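Local coordinates for FACT complex subunit (Chaetomium thermophilum var. thermophilum, PDB 4KHB), which serves, through its Spt16 dimerisation domain, as the subunit of the histone chaperone FACT that pairs with Pob3, and probably helps to reorganise nucleosomes during transcription and replication, at the interface of chains A and B. Residues are numbered along the deposited sequence; one frame, centred on the assembly and turned at random. Chains: chain A, Uncharacterized protein SPT16D; chain B, Uncharacterized protein POB3N.

All four contacts belong to one interface between the Spt16 dimerisation domain and the N-terminal part of Pob3. Strand 91-100 of chain A runs through them: its end lies in contacts 1 and 2, which share A:Phe98, their C-alpha centres about 9 Å apart, and its start in contacts 3 and 4, which share A:Phe92, about 11 Å apart. C-alpha centres of one pair lie about 20 to 25 Å from those of the other. Strand 177-184 of chain B pairs antiparallel with strand 91-100 in contacts 2 and 4, and B:Trp110 and B:Gly111 pair with its start, joining the subunits as one sheet.

Contact 1: the interface of chains A and B. Residues chain A 25-27, 39, 98, 100, 105-106; chain B 174-176.
The loop that leads into strand 177-184 of chain B places B:Asp176 between the start of helix 103-121 and the loop before strand 28-30 of chain A. Each carboxylate oxygen has its own partners. OD1 takes two donors from opposite faces of the carboxylate plane: the A:Arg105 guanidinium nitrogen NH2 at 2.7 Å, on the syn side, in a salt bridge, and the A:Tyr106 phenol OH at 2.6 Å, on the anti side. OD2 is met nearly along its C-O axis by the backbone N of A:Ile27, at 2.8 Å and 168° at the hydrogen. A:Arg105 comes tip to tip, its CG anti to the backbone N (chi1 -170°) and its chain bent farther out, and NH1 adds weak bonds to the carboxylate. The A:Tyr106 side chain passes alongside in the opposite direction. Against the carboxylate carbon, A:Ile27 crosses at about a right angle, with CG1 3.7 Å from B:Asp176 CG. Within chain B, the B:Asp176 backbone N donates to the B:Ser174 hydroxyl OG at 3.0 Å, which may help to hold the loop, though the hydroxyl position is doubtful. An alanine in place of B:Asp176 would probably leave the A:Arg105 guanidinium without its countercharge and the A:Tyr106 hydroxyl and A:Ile27 N without this acceptor. By tying one acid to helix and loop together, the site probably helps to fasten this end of the Spt16-Pob3 heterodimer interface.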
loop_
_atom_site.group_PDB
_atom_site.type_symbol
_atom_site.label_atom_id
_atom_site.label_comp_id
_atom_site.label_asym_id
_atom_site.label_seq_id
_atom_site.Cartn_x
_atom_site.Cartn_y
_atom_site.Cartn_z
ATOM N N MET A 25 5.778 9.604 0.700
ATOM C CA MET A 25 5.400 8.394 1.431
ATOM C C MET A 25 5.073 8.680 2.893
ATOM O O MET A 25 5.366 7.868 3.769
ATOM C CB MET A 25 6.481 7.309 1.312
ATOM C CG MET A 25 6.176 6.258 0.256
ATOM S SD MET A 25 7.561 5.159 -0.096
ATOM C CE MET A 25 7.938 5.682 -1.768
ATOM N N GLY A 26 4.455 9.827 3.150
ATOM C CA GLY A 26 4.060 10.167 4.504
ATOM C C GLY A 26 2.556 10.286 4.632
ATOM O O GLY A 26 1.838 10.340 3.631
ATOM N N ILE A 27 2.080 10.316 5.871
ATOM C CA ILE A 27 0.664 10.515 6.151
ATOM C C ILE A 27 0.231 11.917 5.722
ATOM O O ILE A 27 0.870 12.909 6.083
ATOM C CB ILE A 27 0.360 10.307 7.652
ATOM C CG1 ILE A 27 0.645 8.857 8.060
ATOM C CG2 ILE A 27 -1.083 10.656 7.960
ATOM C CD1 ILE A 27 0.452 8.581 9.543
ATOM N N PRO A 39 0.265 5.865 3.811
ATOM C CA PRO A 39 1.314 5.226 3.014
ATOM C C PRO A 39 1.436 3.740 3.338
ATOM O O PRO A 39 1.889 3.375 4.424
ATOM C CB PRO A 39 2.576 5.978 3.445
ATOM C CG PRO A 39 2.293 6.406 4.854
ATOM C CD PRO A 39 0.812 6.669 4.923
ATOM N N PHE A 98 0.733 3.212 12.969
ATOM C CA PHE A 98 2.019 3.702 12.493
ATOM C C PHE A 98 2.871 4.122 13.679
ATOM O O PHE A 98 2.348 4.391 14.766
ATOM C CB PHE A 98 1.851 4.899 11.552
ATOM C CG PHE A 98 1.187 4.575 10.248
ATOM C CD1 PHE A 98 -0.188 4.675 10.103
ATOM C CD2 PHE A 98 1.949 4.197 9.150
ATOM C CE1 PHE A 98 -0.793 4.387 8.893
ATOM C CE2 PHE A 98 1.352 3.906 7.937
ATOM C CZ PHE A 98 -0.023 4.001 7.808
ATOM N N SER A 100 6.394 6.711 14.676
ATOM C CA SER A 100 7.375 7.706 14.257
ATOM C C SER A 100 8.048 8.345 15.464
ATOM O O SER A 100 7.621 8.145 16.604
ATOM C CB SER A 100 6.714 8.781 13.389
ATOM O OG SER A 100 7.612 9.842 13.120
ATOM N N ARG A 105 4.136 15.935 15.590
ATOM C CA ARG A 105 3.435 15.759 14.324
ATOM C C ARG A 105 2.246 14.818 14.486
ATOM O O ARG A 105 1.162 15.090 13.976
ATOM C CB ARG A 105 4.384 15.246 13.235
ATOM C CG ARG A 105 3.787 15.271 11.831
ATOM C CD ARG A 105 4.852 15.080 10.760
ATOM N NE ARG A 105 5.572 13.821 10.925
ATOM C CZ ARG A 105 5.226 12.679 10.339
ATOM N NH1 ARG A 105 4.167 12.632 9.544
ATOM N NH2 ARG A 105 5.939 11.581 10.553
ATOM N N TYR A 106 2.448 13.718 15.210
ATOM C CA TYR A 106 1.380 12.743 15.423
ATOM C C TYR A 106 0.280 13.301 16.320
ATOM O O TYR A 106 -0.886 12.918 16.199
ATOM C CB TYR A 106 1.934 11.430 15.992
ATOM C CG TYR A 106 2.435 10.463 14.937
ATOM C CD1 TYR A 106 2.508 10.839 13.601
ATOM C CD2 TYR A 106 2.808 9.168 15.274
ATOM C CE1 TYR A 106 2.956 9.962 12.634
ATOM C CE2 TYR A 106 3.256 8.279 14.310
ATOM C CZ TYR A 106 3.326 8.684 12.993
ATOM O OH TYR A 106 3.771 7.816 12.022
ATOM N N SER B 174 9.159 4.313 4.843
ATOM C CA SER B 174 8.545 5.619 5.001
ATOM C C SER B 174 8.953 6.211 6.342
ATOM O O SER B 174 9.483 5.508 7.204
ATOM C CB SER B 174 7.020 5.498 4.933
ATOM O OG SER B 174 6.399 6.706 5.337
ATOM N N ARG B 175 8.685 7.501 6.517
ATOM C CA ARG B 175 8.904 8.178 7.788
ATOM C C ARG B 175 7.853 7.708 8.771
ATOM O O ARG B 175 8.066 7.697 9.986
ATOM C CB ARG B 175 8.738 9.681 7.612
ATOM C CG ARG B 175 9.301 10.518 8.738
ATOM C CD ARG B 175 9.646 11.903 8.243
ATOM N NE ARG B 175 9.306 12.904 9.250
ATOM C CZ ARG B 175 9.722 14.165 9.232
ATOM N NH1 ARG B 175 10.494 14.596 8.245
ATOM N NH2 ARG B 175 9.351 14.999 10.192
ATOM N N ASP B 176 6.704 7.331 8.224
ATOM C CA ASP B 176 5.621 6.791 9.021
ATOM C C ASP B 176 5.616 5.287 8.835
ATOM O O ASP B 176 5.101 4.775 7.840
ATOM C CB ASP B 176 4.287 7.401 8.582
ATOM C CG ASP B 176 4.217 8.896 8.835
ATOM O OD1 ASP B 176 4.506 9.322 9.972
ATOM O OD2 ASP B 176 3.872 9.643 7.894
#

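Contact 2: the interface of chains A and B. Residues chain A 63, 65, 98-99; chain B 154-155, 177, 179.
A:Arg99 and B:Gln177 meet through both backbone and side chain. Their main chains form an antiparallel bridge: A:Arg99 N donates to B:Gln177 O at 2.9 Å, and B:Gln177 N returns a bond to A:Arg99 O at 3.1 Å. Farther out, the guanidinium NE of A:Arg99 reaches the B:Gln177 side-chain carbonyl OE1 at 2.5 Å. This bond lies in the guanidinium plane and nearly along the C=O axis, with guanidinium and amide planes 22° apart; NH2 adds a weak bond to the same oxygen. The arginine starts from the crowded position between backbone N and carbonyl carbon (chi1 78°) and extends from CG to NE, which carries its tip out to cross the glutamine at a slant. At its base, B:Val179 crosses at about a right angle and sets CG2 3.6 Å from A:Arg99 CB. Around the tip, the guanidinium is sandwiched: B:Pro154 CG lies over one face, 4.0 Å from A:Arg99 CZ, and the indole of A:Trp63, from within chain A, covers the opposite face near its rim. That clamp probably limits how far the group can turn. From the same strand 63-70, A:Phe65 meets B:Val179 CG2. Strand 91-100 joins strand 177-184 of chain B edge to edge, extending the sheet across the subunits.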
loop_
_atom_site.group_PDB
_atom_site.type_symbol
_atom_site.label_atom_id
_atom_site.label_comp_id
_atom_site.label_asym_id
_atom_site.label_seq_id
_atom_site.Cartn_x
_atom_site.Cartn_y
_atom_site.Cartn_z
ATOM N N TRP A 63 9.706 6.452 20.477
ATOM C CA TRP A 63 8.744 6.261 19.399
ATOM C C TRP A 63 7.357 6.756 19.800
ATOM O O TRP A 63 6.908 6.523 20.925
ATOM C CB TRP A 63 8.670 4.783 18.995
ATOM C CG TRP A 63 9.934 4.246 18.396
ATOM C CD1 TRP A 63 10.860 3.451 19.007
ATOM C CD2 TRP A 63 10.405 4.455 17.058
ATOM N NE1 TRP A 63 11.882 3.159 18.134
ATOM C CE2 TRP A 63 11.626 3.764 16.931
ATOM C CE3 TRP A 63 9.915 5.164 15.958
ATOM C CZ2 TRP A 63 12.363 3.761 15.746
ATOM C CZ3 TRP A 63 10.647 5.160 14.785
ATOM C CH2 TRP A 63 11.856 4.463 14.687
ATOM N N PHE A 65 3.170 6.707 18.607
ATOM C CA PHE A 65 2.287 5.819 17.859
ATOM C C PHE A 65 0.950 6.458 17.508
ATOM O O PHE A 65 0.307 7.094 18.344
ATOM C CB PHE A 65 2.057 4.519 18.637
ATOM C CG PHE A 65 3.271 3.639 18.726
ATOM C CD1 PHE A 65 4.244 3.858 19.693
ATOM C CD2 PHE A 65 3.431 2.580 17.846
ATOM C CE1 PHE A 65 5.361 3.038 19.770
ATOM C CE2 PHE A 65 4.541 1.757 17.919
ATOM C CZ PHE A 65 5.507 1.987 18.882
ATOM N N PHE A 98 0.733 3.212 12.969
ATOM C CA PHE A 98 2.019 3.702 12.493
ATOM C C PHE A 98 2.871 4.122 13.679
ATOM O O PHE A 98 2.348 4.391 14.766
ATOM C CB PHE A 98 1.851 4.899 11.552
ATOM C CG PHE A 98 1.187 4.575 10.248
ATOM C CD1 PHE A 98 -0.188 4.675 10.103
ATOM C CD2 PHE A 98 1.949 4.197 9.150
ATOM C CE1 PHE A 98 -0.793 4.387 8.893
ATOM C CE2 PHE A 98 1.352 3.906 7.937
ATOM C CZ PHE A 98 -0.023 4.001 7.808
ATOM N N ARG A 99 4.182 4.174 13.469
ATOM C CA ARG A 99 5.093 4.674 14.488
ATOM C C ARG A 99 6.042 5.703 13.885
ATOM O O ARG A 99 6.433 5.594 12.717
ATOM C CB ARG A 99 5.871 3.535 15.161
ATOM C CG ARG A 99 7.023 2.989 14.335
ATOM C CD ARG A 99 7.911 2.073 15.160
ATOM N NE ARG A 99 9.190 1.839 14.499
ATOM C CZ ARG A 99 10.187 1.138 15.026
ATOM N NH1 ARG A 99 10.058 0.593 16.228
ATOM N NH2 ARG A 99 11.317 0.987 14.353
ATOM N N PRO B 154 9.244 -3.226 11.764
ATOM C CA PRO B 154 9.996 -2.167 11.088
ATOM C C PRO B 154 11.316 -1.889 11.797
ATOM O O PRO B 154 12.254 -1.386 11.178
ATOM C CB PRO B 154 9.063 -0.959 11.198
ATOM C CG PRO B 154 8.279 -1.213 12.443
ATOM C CD PRO B 154 8.054 -2.699 12.460
ATOM N N GLY B 155 11.378 -2.216 13.085
ATOM C CA GLY B 155 12.553 -1.936 13.887
ATOM C C GLY B 155 13.204 -3.196 14.419
ATOM O O GLY B 155 14.397 -3.424 14.220
ATOM N N GLN B 177 6.188 4.581 9.803
ATOM C CA GLN B 177 6.389 3.146 9.676
ATOM C C GLN B 177 5.142 2.364 10.052
ATOM O O GLN B 177 4.577 2.555 11.132
ATOM C CB GLN B 177 7.573 2.705 10.545
ATOM C CG GLN B 177 8.882 3.415 10.204
ATOM C CD GLN B 177 10.036 2.959 11.072
ATOM O OE1 GLN B 177 9.835 2.371 12.135
ATOM N NE2 GLN B 177 11.254 3.227 10.622
ATOM N N VAL B 179 3.029 -0.481 11.489
ATOM C CA VAL B 179 3.273 -1.357 12.624
ATOM C C VAL B 179 2.333 -2.558 12.614
ATOM O O VAL B 179 2.754 -3.693 12.854
ATOM C CB VAL B 179 3.110 -0.585 13.954
ATOM C CG1 VAL B 179 3.238 -1.519 15.135
ATOM C CG2 VAL B 179 4.138 0.524 14.056
#

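Contact 3: the interface of chains A and B. Residues chain A 9, 47, 51, 70-71, 85, 92; chain B 107-110.
The backbone O of A:Leu71 is gripped from two sources: the side-chain amide ND2 of B:Asn109, at 3.2 Å, and water 1, at 2.8 Å. The amide bond is straight, 171° at the hydrogen, but the donor stands above the carbonyl plane. Water 1 also reaches B:Asn109 OD1 at 2.7 Å, so the amide reaches this carbonyl directly through ND2 and through water from OD1. Next to it lies an aromatic cluster of the heterodimer interface, built around the antiparallel bridge of A:Phe92 with B:Trp110. B:Trp110 sets CB over the face of the A:Phe92 ring, 3.5 Å from A:Phe92 CE2; with CG between the backbone N and the carbonyl carbon (chi1 68°), the indole is swung between A:Phe85 and B:Trp108. The poorly ordered A:Phe85 ring turns its edge onto one indole face, while B:Trp108 lies over the rim of the opposite face. A:Phe9 meets B:Trp110 tip to tip, its CZ 3.9 Å from CH2, and is edge-to-face against B:Trp108. An alanine in place of B:Trp110 would probably open a gap between A:Phe85, A:Phe9 and B:Trp108, leaving those rings free to shift. B:Trp110 NE1 bonds water 2 at 2.9 Å. B:Trp108 NE1 meets the backbone O of A:Phe9 at 3.2 Å, in the plane of its indole.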
loop_
_atom_site.group_PDB
_atom_site.type_symbol
_atom_site.label_atom_id
_atom_site.label_comp_id
_atom_site.label_asym_id
_atom_site.label_seq_id
_atom_site.Cartn_x
_atom_site.Cartn_y
_atom_site.Cartn_z
ATOM N N PHE A 9 -20.280 7.981 -0.430
ATOM C CA PHE A 9 -19.217 8.977 -0.465
ATOM C C PHE A 9 -18.071 8.454 -1.321
ATOM O O PHE A 9 -18.048 7.276 -1.686
ATOM C CB PHE A 9 -18.735 9.334 0.943
ATOM C CG PHE A 9 -18.349 8.150 1.776
ATOM C CD1 PHE A 9 -17.064 7.629 1.717
ATOM C CD2 PHE A 9 -19.266 7.574 2.640
ATOM C CE1 PHE A 9 -16.706 6.542 2.494
ATOM C CE2 PHE A 9 -18.917 6.490 3.419
ATOM C CZ PHE A 9 -17.633 5.973 3.348
ATOM N N PHE A 47 -8.395 7.075 2.741
ATOM C CA PHE A 47 -9.493 6.605 3.574
ATOM C C PHE A 47 -10.386 7.790 3.916
ATOM O O PHE A 47 -9.928 8.787 4.480
ATOM C CB PHE A 47 -8.969 5.931 4.844
ATOM C CG PHE A 47 -8.337 4.586 4.604
ATOM C CD1 PHE A 47 -9.124 3.444 4.509
ATOM C CD2 PHE A 47 -6.961 4.461 4.476
ATOM C CE1 PHE A 47 -8.548 2.199 4.291
ATOM C CE2 PHE A 47 -6.378 3.219 4.258
ATOM C CZ PHE A 47 -7.174 2.088 4.164
ATOM N N THR A 51 -15.460 6.784 7.230
ATOM C CA THR A 51 -15.058 5.399 7.408
ATOM C C THR A 51 -14.340 5.246 8.754
ATOM O O THR A 51 -14.173 4.135 9.268
ATOM C CB THR A 51 -14.171 4.953 6.213
ATOM O OG1 THR A 51 -14.664 3.723 5.667
ATOM C CG2 THR A 51 -12.727 4.773 6.623
ATOM N N PHE A 70 -11.298 2.157 12.541
ATOM C CA PHE A 70 -12.305 2.356 11.510
ATOM C C PHE A 70 -13.682 1.860 11.948
ATOM O O PHE A 70 -13.793 1.051 12.871
ATOM C CB PHE A 70 -11.868 1.632 10.239
ATOM C CG PHE A 70 -10.610 2.184 9.633
ATOM C CD1 PHE A 70 -10.669 3.232 8.733
ATOM C CD2 PHE A 70 -9.369 1.655 9.961
ATOM C CE1 PHE A 70 -9.520 3.749 8.165
ATOM C CE2 PHE A 70 -8.211 2.168 9.400
ATOM C CZ PHE A 70 -8.287 3.215 8.500
ATOM N N LEU A 71 -14.728 2.334 11.276
ATOM C CA LEU A 71 -16.080 1.864 11.552
ATOM C C LEU A 71 -16.344 0.530 10.865
ATOM O O LEU A 71 -16.167 0.394 9.651
ATOM C CB LEU A 71 -17.113 2.912 11.126
ATOM C CG LEU A 71 -17.027 4.227 11.902
ATOM C CD1 LEU A 71 -17.784 5.343 11.202
ATOM C CD2 LEU A 71 -17.547 4.029 13.313
ATOM N N PHE A 85 -24.104 -1.119 4.071
ATOM C CA PHE A 85 -23.058 -1.203 3.054
ATOM C C PHE A 85 -23.521 -2.018 1.852
ATOM O O PHE A 85 -22.837 -2.072 0.825
ATOM C CB PHE A 85 -21.793 -1.832 3.644
ATOM C CG PHE A 85 -21.303 -1.155 4.894
ATOM C CD1 PHE A 85 -21.721 -1.595 6.139
ATOM C CD2 PHE A 85 -20.423 -0.083 4.826
ATOM C CE1 PHE A 85 -21.279 -0.982 7.295
ATOM C CE2 PHE A 85 -19.975 0.536 5.984
ATOM C CZ PHE A 85 -20.404 0.085 7.219
ATOM N N PHE A 92 -13.687 -5.939 6.455
ATOM C CA PHE A 92 -13.415 -4.545 6.794
ATOM C C PHE A 92 -11.975 -4.372 7.262
ATOM O O PHE A 92 -11.396 -5.285 7.856
ATOM C CB PHE A 92 -14.364 -4.065 7.902
ATOM C CG PHE A 92 -15.759 -3.745 7.428
ATOM C CD1 PHE A 92 -16.659 -4.755 7.108
ATOM C CD2 PHE A 92 -16.176 -2.422 7.335
ATOM C CE1 PHE A 92 -17.946 -4.446 6.682
ATOM C CE2 PHE A 92 -17.459 -2.108 6.916
ATOM C CZ PHE A 92 -18.344 -3.121 6.588
ATOM N N GLY B 107 -11.744 5.475 -1.201
ATOM C CA GLY B 107 -11.429 5.598 0.210
ATOM C C GLY B 107 -12.303 4.763 1.122
ATOM O O GLY B 107 -12.502 5.107 2.291
ATOM N N TRP B 108 -12.835 3.667 0.589
ATOM C CA TRP B 108 -13.648 2.755 1.383
ATOM C C TRP B 108 -12.775 1.821 2.210
ATOM O O TRP B 108 -11.610 1.577 1.872
ATOM C CB TRP B 108 -14.568 1.932 0.481
ATOM C CG TRP B 108 -15.662 2.732 -0.161
ATOM C CD1 TRP B 108 -15.813 4.088 -0.127
ATOM C CD2 TRP B 108 -16.757 2.225 -0.936
ATOM N NE1 TRP B 108 -16.937 4.454 -0.831
ATOM C CE2 TRP B 108 -17.533 3.329 -1.338
ATOM C CE3 TRP B 108 -17.154 0.943 -1.329
ATOM C CZ2 TRP B 108 -18.686 3.190 -2.112
ATOM C CZ3 TRP B 108 -18.300 0.807 -2.095
ATOM C CH2 TRP B 108 -19.051 1.925 -2.478
ATOM N N ASN B 109 -13.339 1.301 3.297
ATOM C CA ASN B 109 -12.630 0.352 4.151
ATOM C C ASN B 109 -13.317 -1.009 4.202
ATOM O O ASN B 109 -13.022 -1.827 5.079
ATOM C CB ASN B 109 -12.454 0.909 5.568
ATOM C CG ASN B 109 -13.759 0.946 6.347
ATOM O OD1 ASN B 109 -14.804 1.319 5.812
ATOM N ND2 ASN B 109 -13.704 0.557 7.615
ATOM N N TRP B 110 -14.234 -1.249 3.266
ATOM C CA TRP B 110 -14.890 -2.552 3.180
ATOM C C TRP B 110 -14.763 -3.188 1.798
ATOM O O TRP B 110 -14.721 -2.488 0.781
ATOM C CB TRP B 110 -16.361 -2.478 3.615
ATOM C CG TRP B 110 -17.265 -1.701 2.705
ATOM C CD1 TRP B 110 -18.056 -2.206 1.712
ATOM C CD2 TRP B 110 -17.512 -0.291 2.727
ATOM N NE1 TRP B 110 -18.763 -1.196 1.104
ATOM C CE2 TRP B 110 -18.444 0.000 1.717
ATOM C CE3 TRP B 110 -17.022 0.767 3.507
ATOM C CZ2 TRP B 110 -18.904 1.289 1.456
ATOM C CZ3 TRP B 110 -17.477 2.049 3.250
ATOM C CH2 TRP B 110 -18.404 2.300 2.233
HETATM O O HOH W 1 -16.867 1.933 7.361
HETATM O O HOH W 2 -20.957 -1.493 -0.700
#

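Contact 4: the interface of chains A and B. Residues chain A 89-92; chain B 111-113, 122, 184-186.
Backbone hydrogen bonds put A:His91 and A:Phe92 between two segments of chain B. A:His91 N donates to B:Gly111 O and B:Gly111 N to A:His91 O, each at 2.8 Å, an antiparallel bridge. On the other side, A:Phe92 N donates to B:Tyr184 O at 3.0 Å, and B:Tyr184 N bonds A:Phe92 O at 2.8 Å. A side-chain bond joins this set: the backbone N of B:Ala113 reaches the imidazole ND1 of A:His91 at 3.0 Å, 165° at the hydrogen but tilted 30° from the ring plane. ND1 therefore serves as an acceptor. The apolar contacts hold the same ring from both faces. B:Ile185 puts CG2 over its centre, 3.7 Å from CE1, and the aliphatic CD of B:Lys112 lies over the opposite face; the lysine chain, bent at chi2 (-68°) and again at chi4, crosses the histidine at about a right angle. B:Pro186 CD comes to 3.8 Å from A:His91 CD2. Between these partners and the ND1 bond, the imidazole is likely to have little freedom to turn. Beside it, A:Phe92 and B:Tyr184 side chains point the same way. The start of strand 91-100 of chain A sits between the B:Gly111 segment, just before strand 112-115, and the end of strand 177-184, so that it pairs with chain B along both edges.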
loop_
_atom_site.group_PDB
_atom_site.type_symbol
_atom_site.label_atom_id
_atom_site.label_comp_id
_atom_site.label_asym_id
_atom_site.label_seq_id
_atom_site.Cartn_x
_atom_site.Cartn_y
_atom_site.Cartn_z
ATOM N N SER A 89 -21.384 -9.840 3.556
ATOM C CA SER A 89 -20.221 -10.699 3.739
ATOM C C SER A 89 -18.928 -9.911 3.601
ATOM O O SER A 89 -17.853 -10.494 3.451
ATOM C CB SER A 89 -20.238 -11.840 2.724
ATOM O OG SER A 89 -20.015 -11.353 1.411
ATOM N N ALA A 90 -19.032 -8.588 3.658
ATOM C CA ALA A 90 -17.876 -7.726 3.437
ATOM C C ALA A 90 -16.805 -7.870 4.511
ATOM O O ALA A 90 -17.108 -8.006 5.699
ATOM C CB ALA A 90 -18.312 -6.275 3.324
ATOM N N HIS A 91 -15.549 -7.833 4.084
ATOM C CA HIS A 91 -14.433 -7.753 5.011
ATOM C C HIS A 91 -14.158 -6.277 5.260
ATOM O O HIS A 91 -14.366 -5.450 4.371
ATOM C CB HIS A 91 -13.196 -8.436 4.418
ATOM C CG HIS A 91 -13.417 -9.864 4.021
ATOM N ND1 HIS A 91 -12.436 -10.632 3.431
ATOM C CD2 HIS A 91 -14.500 -10.670 4.141
ATOM C CE1 HIS A 91 -12.906 -11.843 3.196
ATOM N NE2 HIS A 91 -14.157 -11.893 3.618
ATOM N N PHE A 92 -13.687 -5.939 6.455
ATOM C CA PHE A 92 -13.415 -4.545 6.794
ATOM C C PHE A 92 -11.975 -4.372 7.262
ATOM O O PHE A 92 -11.396 -5.285 7.856
ATOM C CB PHE A 92 -14.364 -4.065 7.902
ATOM C CG PHE A 92 -15.759 -3.745 7.428
ATOM C CD1 PHE A 92 -16.659 -4.755 7.108
ATOM C CD2 PHE A 92 -16.176 -2.422 7.335
ATOM C CE1 PHE A 92 -17.946 -4.446 6.682
ATOM C CE2 PHE A 92 -17.459 -2.108 6.916
ATOM C CZ PHE A 92 -18.344 -3.121 6.588
ATOM N N GLY B 111 -14.705 -4.516 1.768
ATOM C CA GLY B 111 -14.526 -5.239 0.522
ATOM C C GLY B 111 -14.095 -6.676 0.752
ATOM O O GLY B 111 -14.776 -7.431 1.451
ATOM N N LYS B 112 -12.962 -7.057 0.169
ATOM C CA LYS B 112 -12.474 -8.427 0.283
ATOM C C LYS B 112 -10.967 -8.473 0.530
ATOM O O LYS B 112 -10.183 -7.912 -0.239
ATOM C CB LYS B 112 -12.815 -9.208 -0.988
ATOM C CG LYS B 112 -14.285 -9.570 -1.123
ATOM C CD LYS B 112 -14.720 -10.580 -0.076
ATOM C CE LYS B 112 -16.212 -10.468 0.209
ATOM N NZ LYS B 112 -17.016 -10.350 -1.038
ATOM N N ALA B 113 -10.564 -9.144 1.604
ATOM C CA ALA B 113 -9.151 -9.408 1.847
ATOM C C ALA B 113 -8.818 -10.778 1.274
ATOM O O ALA B 113 -9.287 -11.801 1.778
ATOM C CB ALA B 113 -8.845 -9.361 3.329
ATOM N N PHE B 122 -6.295 -6.250 -0.368
ATOM C CA PHE B 122 -7.620 -5.789 0.026
ATOM C C PHE B 122 -8.310 -5.128 -1.163
ATOM O O PHE B 122 -7.909 -4.048 -1.606
ATOM C CB PHE B 122 -7.547 -4.831 1.217
ATOM C CG PHE B 122 -8.881 -4.557 1.851
ATOM C CD1 PHE B 122 -9.454 -5.485 2.712
ATOM C CD2 PHE B 122 -9.562 -3.376 1.588
ATOM C CE1 PHE B 122 -10.683 -5.241 3.298
ATOM C CE2 PHE B 122 -10.791 -3.124 2.169
ATOM C CZ PHE B 122 -11.353 -4.058 3.026
ATOM N N TYR B 184 -11.397 -7.210 9.880
ATOM C CA TYR B 184 -12.572 -7.943 10.319
ATOM C C TYR B 184 -13.022 -8.839 9.178
ATOM O O TYR B 184 -13.485 -8.354 8.144
ATOM C CB TYR B 184 -13.694 -6.993 10.737
ATOM C CG TYR B 184 -14.997 -7.701 11.012
ATOM C CD1 TYR B 184 -15.171 -8.438 12.175
ATOM C CD2 TYR B 184 -16.063 -7.612 10.126
ATOM C CE1 TYR B 184 -16.354 -9.089 12.436
ATOM C CE2 TYR B 184 -17.255 -8.256 10.381
ATOM C CZ TYR B 184 -17.394 -8.993 11.539
ATOM O OH TYR B 184 -18.577 -9.639 11.803
ATOM N N ILE B 185 -12.883 -10.146 9.377
ATOM C CA ILE B 185 -13.220 -11.130 8.357
ATOM C C ILE B 185 -14.186 -12.161 8.925
ATOM O O ILE B 185 -13.775 -13.056 9.664
ATOM C CB ILE B 185 -11.960 -11.857 7.836
ATOM C CG1 ILE B 185 -10.902 -10.849 7.365
ATOM C CG2 ILE B 185 -12.317 -12.823 6.714
ATOM C CD1 ILE B 185 -9.618 -11.480 6.853
ATOM N N PRO B 186 -15.474 -12.049 8.565
ATOM C CA PRO B 186 -16.479 -12.992 9.078
ATOM C C PRO B 186 -16.238 -14.424 8.604
ATOM O O PRO B 186 -15.601 -14.638 7.574
ATOM C CB PRO B 186 -17.809 -12.459 8.518
ATOM C CG PRO B 186 -17.493 -11.284 7.662
ATOM C CD PRO B 186 -16.014 -11.102 7.572
#